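Local atomic coordinates of BsaWI endonuclease (Geobacillus stearothermophilus, PDB entry 4ZSF), a protein that probably cleaves double-stranded DNA as a metal-dependent restriction endonuclease of the PD-(D/E)XK nuclease family. Residues Ile205-Asn209 / Ile232-Tyr236; Leu217-His221 / Phe263-Trp267. All coordinates share one frame; numbering follows the deposited sequence.

Interaction 1: Ile205-Asn209 / Ile232-Tyr236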
loop_
_atom_site.group_PDB
_atom_site.type_symbol
_atom_site.label_atom_id
_atom_site.label_comp_id
_atom_site.label_asym_id
_atom_site.label_seq_id
_atom_site.Cartn_x
_atom_site.Cartn_y
_atom_site.Cartn_z
ATOM N N ILE A 205 10.193 -17.152 13.266
ATOM C CA ILE A 205 11.386 -17.337 14.098
ATOM C C ILE A 205 12.654 -17.404 13.229
ATOM O O ILE A 205 13.676 -16.798 13.567
ATOM C CB ILE A 205 11.260 -18.614 14.962
ATOM C CG1 ILE A 205 10.247 -18.375 16.087
ATOM C CG2 ILE A 205 12.582 -18.994 15.596
ATOM C CD1 ILE A 205 9.712 -19.699 16.687
ATOM N N ALA A 206 12.564 -18.104 12.095
ATOM C CA ALA A 206 13.694 -18.275 11.186
ATOM C C ALA A 206 14.073 -16.948 10.517
ATOM O O ALA A 206 15.262 -16.655 10.335
ATOM C CB ALA A 206 13.371 -19.351 10.124
ATOM N N MET A 207 13.065 -16.152 10.167
ATOM C CA MET A 207 13.306 -14.828 9.585
ATOM C C MET A 207 14.110 -13.943 10.512
ATOM O O MET A 207 14.882 -13.098 10.022
ATOM C CB MET A 207 12.008 -14.088 9.257
ATOM C CG MET A 207 11.272 -14.671 8.101
ATOM S SD MET A 207 10.046 -13.549 7.394
ATOM C CE MET A 207 11.086 -12.608 6.278
ATOM N N VAL A 208 13.918 -14.094 11.827
ATOM C CA VAL A 208 14.643 -13.241 12.779
ATOM C C VAL A 208 16.010 -13.869 13.023
ATOM O O VAL A 208 17.038 -13.196 12.924
ATOM C CB VAL A 208 13.883 -13.065 14.132
ATOM C CG1 VAL A 208 14.726 -12.335 15.202
ATOM C CG2 VAL A 208 12.508 -12.385 13.866
ATOM N N ASN A 209 16.016 -15.154 13.367
ATOM C CA ASN A 209 17.236 -15.783 13.890
ATOM C C ASN A 209 18.122 -16.384 12.833
ATOM O O ASN A 209 19.305 -16.665 13.106
ATOM C CB ASN A 209 16.892 -16.895 14.909
ATOM C CG ASN A 209 16.364 -16.336 16.216
ATOM O OD1 ASN A 209 16.736 -15.211 16.636
ATOM N ND2 ASN A 209 15.500 -17.118 16.881
ATOM N N ILE A 232 14.242 -16.598 22.668
ATOM C CA ILE A 232 14.618 -17.604 21.659
ATOM C C ILE A 232 15.717 -17.001 20.809
ATOM O O ILE A 232 15.424 -16.254 19.887
ATOM C CB ILE A 232 13.413 -18.003 20.737
ATOM C CG1 ILE A 232 12.235 -18.449 21.579
ATOM C CG2 ILE A 232 13.852 -19.125 19.761
ATOM C CD1 ILE A 232 10.900 -18.464 20.784
ATOM N N ASP A 233 16.965 -17.249 21.181
ATOM C CA ASP A 233 18.123 -16.701 20.475
ATOM C C ASP A 233 18.099 -15.161 20.450
ATOM O O ASP A 233 18.495 -14.542 21.446
ATOM C CB ASP A 233 18.200 -17.283 19.061
ATOM C CG ASP A 233 19.550 -17.020 18.383
ATOM O OD1 ASP A 233 20.439 -16.333 18.961
ATOM O OD2 ASP A 233 19.690 -17.505 17.248
ATOM N N ARG A 234 17.645 -14.542 19.360
ATOM C CA ARG A 234 17.636 -13.059 19.289
ATOM C C ARG A 234 16.241 -12.495 19.446
ATOM O O ARG A 234 16.044 -11.296 19.245
ATOM C CB ARG A 234 18.214 -12.585 17.943
ATOM C CG ARG A 234 19.680 -13.024 17.730
ATOM C CD ARG A 234 20.045 -12.797 16.235
ATOM N NE ARG A 234 21.447 -13.100 15.906
ATOM C CZ ARG A 234 22.485 -12.274 16.077
ATOM N NH1 ARG A 234 22.314 -11.056 16.603
ATOM N NH2 ARG A 234 23.718 -12.712 15.723
ATOM N N ILE A 235 15.284 -13.342 19.844
ATOM C CA ILE A 235 13.914 -12.871 20.076
ATOM C C ILE A 235 13.712 -12.739 21.575
ATOM O O ILE A 235 13.640 -13.753 22.295
ATOM C CB ILE A 235 12.894 -13.804 19.515
ATOM C CG1 ILE A 235 13.108 -13.938 17.965
ATOM C CG2 ILE A 235 11.537 -13.262 19.769
ATOM C CD1 ILE A 235 12.302 -15.112 17.365
ATOM N N TYR A 236 13.688 -11.509 22.045
ATOM C CA TYR A 236 13.686 -11.231 23.477
ATOM C C TYR A 236 12.366 -10.683 24.027
ATOM O O TYR A 236 11.721 -9.899 23.337
ATOM C CB TYR A 236 14.730 -10.151 23.774
ATOM C CG TYR A 236 16.113 -10.488 23.271
ATOM C CD1 TYR A 236 16.934 -11.396 23.968
ATOM C CD2 TYR A 236 16.618 -9.864 22.130
ATOM C CE1 TYR A 236 18.228 -11.684 23.514
ATOM C CE2 TYR A 236 17.914 -10.150 21.672
ATOM C CZ TYR A 236 18.711 -11.039 22.399
ATOM O OH TYR A 236 19.999 -11.301 21.907
HETATM O O HOH W 1 20.816 -15.789 15.165
#
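Asn-209, at the end of helix 202-209, presses its side-chain amide against the turn Ile-232 to Ile-235. Its CB lies 3.7 Å from Asp-233 OD2, and Asp-233 CB sits over the face of the amide, 3.5 Å from Asn-209 CG. With CG beside the backbone N and anti to the carbonyl carbon (chi1 -71°), the amide reaches the turn with both ends. OD1 accepts from Arg-234 N at 2.9 Å, the donor standing above the carbonyl plane, and also brushes Arg-234 CB. ND2 donates to Ile-232 O at 3.1 Å, with an N-H...O angle of 149°. Asparagine suits this place because one short side chain offers both an acceptor and a donor to neighbouring peptide groups.

The motif being gripped is a type II' beta turn that leads into strand 235-238, the outermost strand on that side of the mixed sheet within this chain. Its closing bond, from Ile-235 N, enters Ile-232 O from the face opposite to ND2, so this carbonyl is held from two sides. Beside the amide, branched side chains meet: Val-208 CG1 and Ile-235 CG1 are 3.6 Å apart, while Ile-235 CD1 also touches Ile-205 CG1. A water donates to Asn-209 O and Asp-233 OD2 and accepts from Arg-234 NE, tying the helix end to the turn. Asp-233 OD1 pairs with Lys-268 in a salt bridge, and Arg-234 NH1 is hydrogen-bonded to the carbonyl oxygens of Trp-267 and His-221.

Interaction 2: Leu217-His221 / Phe263-Trp267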
loop_
_atom_site.group_PDB
_atom_site.type_symbol
_atom_site.label_atom_id
_atom_site.label_comp_id
_atom_site.label_asym_id
_atom_site.label_seq_id
_atom_site.Cartn_x
_atom_site.Cartn_y
_atom_site.Cartn_z
ATOM N N LEU A 217 20.898 -16.206 7.276
ATOM C CA LEU A 217 21.385 -15.295 8.322
ATOM C C LEU A 217 20.241 -14.714 9.133
ATOM O O LEU A 217 19.092 -14.691 8.669
ATOM C CB LEU A 217 22.152 -14.150 7.706
ATOM C CG LEU A 217 23.262 -14.570 6.732
ATOM C CD1 LEU A 217 24.000 -13.342 6.249
ATOM C CD2 LEU A 217 24.200 -15.524 7.458
ATOM N N ASN A 218 20.561 -14.211 10.322
ATOM C CA ASN A 218 19.592 -13.462 11.120
ATOM C C ASN A 218 19.184 -12.143 10.414
ATOM O O ASN A 218 19.991 -11.550 9.672
ATOM C CB ASN A 218 20.144 -13.166 12.522
ATOM C CG ASN A 218 21.550 -12.557 12.496
ATOM O OD1 ASN A 218 22.480 -13.202 12.028
ATOM N ND2 ASN A 218 21.697 -11.305 12.976
ATOM N N GLY A 219 17.942 -11.696 10.620
ATOM C CA GLY A 219 17.445 -10.537 9.879
ATOM C C GLY A 219 17.630 -9.250 10.666
ATOM O O GLY A 219 17.568 -8.121 10.104
ATOM N N TRP A 220 17.883 -9.414 11.976
ATOM C CA TRP A 220 18.060 -8.326 12.955
ATOM C C TRP A 220 19.123 -8.739 13.962
ATOM O O TRP A 220 19.366 -9.923 14.111
ATOM C CB TRP A 220 16.761 -7.988 13.753
ATOM C CG TRP A 220 15.654 -7.367 12.880
ATOM C CD1 TRP A 220 15.384 -6.029 12.752
ATOM C CD2 TRP A 220 14.728 -8.054 12.051
ATOM N NE1 TRP A 220 14.365 -5.856 11.880
ATOM C CE2 TRP A 220 13.920 -7.077 11.444
ATOM C CE3 TRP A 220 14.493 -9.413 11.754
ATOM C CZ2 TRP A 220 12.915 -7.398 10.525
ATOM C CZ3 TRP A 220 13.466 -9.738 10.843
ATOM C CH2 TRP A 220 12.686 -8.731 10.254
ATOM N N HIS A 221 19.684 -7.769 14.685
ATOM C CA HIS A 221 20.500 -8.074 15.845
ATOM C C HIS A 221 19.631 -8.592 16.969
ATOM O O HIS A 221 20.041 -9.448 17.764
ATOM C CB HIS A 221 21.284 -6.819 16.315
ATOM C CG HIS A 221 22.407 -6.487 15.386
ATOM N ND1 HIS A 221 22.513 -5.283 14.738
ATOM C CD2 HIS A 221 23.470 -7.230 14.974
ATOM C CE1 HIS A 221 23.599 -5.276 13.991
ATOM N NE2 HIS A 221 24.192 -6.458 14.096
ATOM N N PHE A 263 30.592 -5.036 14.050
ATOM C CA PHE A 263 29.136 -4.820 14.238
ATOM C C PHE A 263 28.369 -5.108 12.956
ATOM O O PHE A 263 27.494 -4.347 12.583
ATOM C CB PHE A 263 28.844 -3.396 14.710
ATOM C CG PHE A 263 27.772 -3.348 15.796
ATOM C CD1 PHE A 263 26.547 -3.975 15.599
ATOM C CD2 PHE A 263 28.004 -2.698 17.007
ATOM C CE1 PHE A 263 25.543 -3.986 16.617
ATOM C CE2 PHE A 263 27.035 -2.701 18.029
ATOM C CZ PHE A 263 25.783 -3.314 17.829
ATOM N N ASN A 264 28.725 -6.199 12.280
ATOM C CA ASN A 264 27.921 -6.710 11.157
ATOM C C ASN A 264 26.801 -7.603 11.747
ATOM O O ASN A 264 26.537 -7.569 12.955
ATOM C CB ASN A 264 28.763 -7.510 10.130
ATOM C CG ASN A 264 29.304 -8.828 10.710
ATOM O OD1 ASN A 264 29.270 -9.068 11.936
ATOM N ND2 ASN A 264 29.819 -9.686 9.838
ATOM N N TYR A 265 26.174 -8.415 10.897
ATOM C CA TYR A 265 25.043 -9.236 11.346
ATOM C C TYR A 265 25.408 -10.212 12.478
ATOM O O TYR A 265 24.531 -10.663 13.185
ATOM C CB TYR A 265 24.421 -9.990 10.120
ATOM C CG TYR A 265 25.303 -11.114 9.627
ATOM C CD1 TYR A 265 25.203 -12.376 10.192
ATOM C CD2 TYR A 265 26.324 -10.895 8.664
ATOM C CE1 TYR A 265 26.026 -13.427 9.778
ATOM C CE2 TYR A 265 27.163 -11.965 8.255
ATOM C CZ TYR A 265 26.992 -13.204 8.840
ATOM O OH TYR A 265 27.779 -14.257 8.471
ATOM N N GLU A 266 26.695 -10.566 12.633
ATOM C CA GLU A 266 27.076 -11.574 13.593
ATOM C C GLU A 266 26.982 -11.078 15.022
ATOM O O GLU A 266 26.856 -11.885 15.969
ATOM C CB GLU A 266 28.525 -12.059 13.338
ATOM C CG GLU A 266 28.683 -12.702 11.983
ATOM C CD GLU A 266 30.123 -13.126 11.769
ATOM O OE1 GLU A 266 30.497 -14.219 12.273
ATOM O OE2 GLU A 266 30.863 -12.387 11.100
ATOM N N TRP A 267 27.027 -9.765 15.188
ATOM C CA TRP A 267 27.025 -9.193 16.542
ATOM C C TRP A 267 25.781 -9.665 17.307
ATOM O O TRP A 267 24.671 -9.701 16.771
ATOM C CB TRP A 267 27.049 -7.665 16.504
ATOM C CG TRP A 267 27.143 -7.022 17.890
ATOM C CD1 TRP A 267 28.312 -6.669 18.530
ATOM C CD2 TRP A 267 26.075 -6.700 18.783
ATOM N NE1 TRP A 267 28.014 -6.122 19.773
ATOM C CE2 TRP A 267 26.648 -6.121 19.941
ATOM C CE3 TRP A 267 24.669 -6.803 18.696
ATOM C CZ2 TRP A 267 25.871 -5.656 21.035
ATOM C CZ3 TRP A 267 23.872 -6.327 19.797
ATOM C CH2 TRP A 267 24.481 -5.756 20.930
#
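His-221 and Asn-264 are joined by the straighter of two hydrogen bonds between these loops. His-221 NE2 donates to Asn-264 O at 2.8 Å with an angle of 168°, and the oxygen lies in the imidazole plane. The same carbonyl receives Trp-267 N from its opposite face, closing the type I beta turn 264-267. Asn-218 ND2 makes the second bond, to Tyr-265 O at 2.9 Å, and also donates to Trp-220 O; both acceptors lie close to the amide plane. Its CG sits between the backbone N and the carbonyl carbon (chi1 50°), which places ND2 between Trp-220 O of its own loop and Tyr-265 O of the turn. Within the turn, Asn-264 OD1 accepts from Glu-266 N as an Asx turn.

Aromatic contacts centre on the histidine, whose flat ring can pack and donate at once. Phe-263 directs an edge at its face, T-shaped, with CE1 3.5 Å from His-221 CE1. Trp-267 also comes edge-on, its six-membered ring almost perpendicular to the imidazole.

The apolar contact is a CH-pi one: Leu-217 CD1 rests over the centre of the Tyr-265 ring, 3.9 Å from its centroid, while CD2 touches CE1 of that ring at 3.6 Å. The forked leucine thus covers centre and rim together.

His-221, just before strand 222-226, is fixed further by its ND1, which accepts from Ser-189 N of strand 188-193. Met-183 of helix 172-184 touches His-221 and Tyr-265, while helix 243-258 supports Phe-263 and Trp-267 through Ala-252.

In the fold
Interactions 1 and 2 lie about 11 Å apart, centre to centre, and their segments alternate along the chain. Arg-234 is the bridge: its NH1 bond to Trp-267 O spans 2.7 Å, and its CZ packs 3.3 Å from Asn-218 ND2. Val-208 O, 2.9 Å from Gly-219 N, ties helix 202-209 to the loop before strand 222-226. A bound calcium ion lies about 4 Å from the side chain of Asp-233, and that of Asn-218 is about 5 Å from a calcium ion, both too far for direct ligation. Both contacts lie away from Asp-239, which binds calcium in a structure of this protein; their nearest atoms are about 7 and 12 Å from the bound DNA.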